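Local coordinates for DUF1285 domain-containing protein (Shewanella baltica, PDB 2RA9) that is of unknown function but adopts a fold built from repeated structural motifs and may take part in signal transduction, at residues A77-V82 with R124-K129. Residues are numbered along the deposited sequence; the frame is centred on the assembly and turned at random.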
loop_
_atom_site.group_PDB
_atom_site.type_symbol
_atom_site.label_atom_id
_atom_site.label_comp_id
_atom_site.label_asym_id
_atom_site.label_seq_id
_atom_site.Cartn_x
_atom_site.Cartn_y
_atom_site.Cartn_z
ATOM N N ALA A 77 6.132 3.374 -2.407
ATOM C CA ALA A 77 4.915 2.586 -2.524
ATOM C C ALA A 77 3.702 3.465 -2.174
ATOM O O ALA A 77 3.799 4.434 -1.396
ATOM C CB ALA A 77 4.944 1.429 -1.574
ATOM N N PRO A 78 2.554 3.155 -2.746
ATOM C CA PRO A 78 1.388 4.018 -2.505
ATOM C C PRO A 78 0.841 3.933 -1.075
ATOM O O PRO A 78 0.142 4.843 -0.623
ATOM C CB PRO A 78 0.343 3.461 -3.500
ATOM C CG PRO A 78 0.781 2.081 -3.793
ATOM C CD PRO A 78 2.267 2.141 -3.772
ATOM N N LEU A 79 1.152 2.827 -0.387
ATOM C CA LEU A 79 0.603 2.546 0.919
ATOM C C LEU A 79 1.723 2.051 1.829
ATOM O O LEU A 79 2.612 1.338 1.387
ATOM C CB LEU A 79 -0.477 1.486 0.804
ATOM C CG LEU A 79 -1.764 1.947 0.100
ATOM C CD1 LEU A 79 -2.600 0.820 -0.322
ATOM C CD2 LEU A 79 -2.546 2.945 0.970
ATOM N N LEU A 80 1.677 2.461 3.101
ATOM C CA LEU A 80 2.606 1.997 4.117
ATOM C C LEU A 80 1.828 1.083 5.088
ATOM O O LEU A 80 0.911 1.529 5.801
ATOM C CB LEU A 80 3.160 3.195 4.897
ATOM C CG LEU A 80 4.289 2.825 5.883
ATOM C CD1 LEU A 80 5.585 2.627 5.142
ATOM C CD2 LEU A 80 4.412 3.873 6.981
ATOM N N ILE A 81 2.230 -0.171 5.130
ATOM C CA ILE A 81 1.637 -1.164 6.004
ATOM C C ILE A 81 2.166 -0.992 7.429
ATOM O O ILE A 81 3.364 -1.012 7.670
ATOM C CB ILE A 81 1.901 -2.572 5.500
ATOM C CG1 ILE A 81 1.112 -2.817 4.199
ATOM C CG2 ILE A 81 1.530 -3.616 6.599
ATOM C CD1 ILE A 81 1.485 -4.076 3.395
ATOM N N VAL A 82 1.273 -0.839 8.394
ATOM C CA VAL A 82 1.675 -0.581 9.785
ATOM C C VAL A 82 1.222 -1.707 10.732
ATOM O O VAL A 82 1.696 -1.774 11.870
ATOM C CB VAL A 82 1.207 0.783 10.264
ATOM C CG1 VAL A 82 1.818 1.867 9.405
ATOM C CG2 VAL A 82 -0.356 0.945 10.337
ATOM N N ARG A 124 -5.699 -3.823 -6.989
ATOM C CA ARG A 124 -5.616 -2.702 -7.935
ATOM C C ARG A 124 -4.185 -2.357 -8.393
ATOM O O ARG A 124 -3.899 -1.224 -8.758
ATOM C CB ARG A 124 -6.326 -1.457 -7.358
ATOM C CG ARG A 124 -7.843 -1.634 -7.067
ATOM C CD ARG A 124 -8.540 -0.352 -6.598
ATOM N NE ARG A 124 -7.983 0.292 -5.390
ATOM C CZ ARG A 124 -8.169 -0.102 -4.123
ATOM N NH1 ARG A 124 -8.964 -1.114 -3.799
ATOM N NH2 ARG A 124 -7.594 0.583 -3.146
ATOM N N GLY A 125 -3.274 -3.327 -8.374
ATOM C CA GLY A 125 -1.881 -3.116 -8.759
ATOM C C GLY A 125 -1.055 -2.433 -7.687
ATOM O O GLY A 125 0.120 -2.098 -7.898
ATOM N N LEU A 126 -1.661 -2.205 -6.528
ATOM C CA LEU A 126 -0.999 -1.496 -5.445
ATOM C C LEU A 126 -0.123 -2.416 -4.600
ATOM O O LEU A 126 -0.513 -3.549 -4.308
ATOM C CB LEU A 126 -2.004 -0.822 -4.541
ATOM C CG LEU A 126 -3.026 0.119 -5.225
ATOM C CD1 LEU A 126 -4.060 0.676 -4.211
ATOM C CD2 LEU A 126 -2.359 1.200 -6.031
ATOM N N TRP A 127 1.027 -1.895 -4.187
ATOM C CA TRP A 127 1.937 -2.579 -3.257
ATOM C C TRP A 127 1.986 -1.764 -1.983
ATOM O O TRP A 127 1.950 -0.515 -2.023
ATOM C CB TRP A 127 3.349 -2.658 -3.872
ATOM C CG TRP A 127 3.447 -3.642 -4.985
ATOM C CD1 TRP A 127 3.049 -3.451 -6.285
ATOM C CD2 TRP A 127 3.934 -4.985 -4.920
ATOM N NE1 TRP A 127 3.287 -4.572 -7.030
ATOM C CE2 TRP A 127 3.831 -5.530 -6.215
ATOM C CE3 TRP A 127 4.451 -5.786 -3.897
ATOM C CZ2 TRP A 127 4.229 -6.827 -6.505
ATOM C CZ3 TRP A 127 4.852 -7.042 -4.192
ATOM C CH2 TRP A 127 4.735 -7.563 -5.475
ATOM N N GLY A 128 2.046 -2.455 -0.848
ATOM C CA GLY A 128 2.228 -1.830 0.435
ATOM C C GLY A 128 3.640 -2.071 0.942
ATOM O O GLY A 128 4.092 -3.213 0.967
ATOM N N LYS A 129 4.342 -1.012 1.345
ATOM C CA LYS A 129 5.661 -1.115 1.940
ATOM C C LYS A 129 5.492 -1.446 3.424
ATOM O O LYS A 129 4.767 -0.767 4.107
ATOM C CB LYS A 129 6.422 0.213 1.821
ATOM C CG LYS A 129 7.794 0.143 2.441
ATOM C CD LYS A 129 8.712 1.282 2.049
ATOM C CE LYS A 129 8.303 2.566 2.636
ATOM N NZ LYS A 129 9.216 3.691 2.249
#
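Lys129 gives one backbone hydrogen bond to Leu79 and receives one from Ile81, and the two bonds tie the start of strand 79-86 to strand 127-130 in parallel register. Lys129 N gives its hydrogen to Leu79 O at 2.9 Å, in the plane of that carbonyl, while Ile81 N reaches Lys129 O at 2.8 Å from above the carbonyl plane, 29° out of it. Leu79 O also receives a CA-H...O contact from Gly128 CA, at 3.3 Å. Ile81, its CG1 anti to the carbonyl carbon, runs back along the neighbouring strand until CD1 lies 3.8 Å from Gly128 CA, where a side chain on Gly128 would collide with it. Replacing Ile81, an alanine here would remove CG1, CG2 and CD1 and would probably loosen the packing over Gly128. On the face carrying Leu80 and Lys129, Leu80 CD1 meets Lys129 CE at 3.7 Å, the two chains crossing obliquely. The lysine is extended until it bends at chi3 (70°), and its NZ forms a salt bridge with Asp76 and a hydrogen bond to Ala31 O. Before the strands pair, Pro78 CD sits 3.2 Å from Trp127 O, a buried carbonyl without a hydrogen-bond partner. Pro78 CG touches Leu126 CD2 at 4.0 Å, and Leu126 CD1 also faces Leu79 CD1. Leu54 and Tyr61, from the other six-stranded sheet, pack against both Pro78 and Leu126. Outward from the pair, Gly128 is backbone hydrogen-bonded to Leu120 and Leu80 to Ser98, placing the two strands, their sheet's one parallel pair of neighbours, centrally; strands 27-29 and 69-74 hold the same place in the other sheet, consistent with a fold of repeated motifs. Directional backbone bonds thus set the parallel register, whereas apolar packing ahead of the strands links the two sheets.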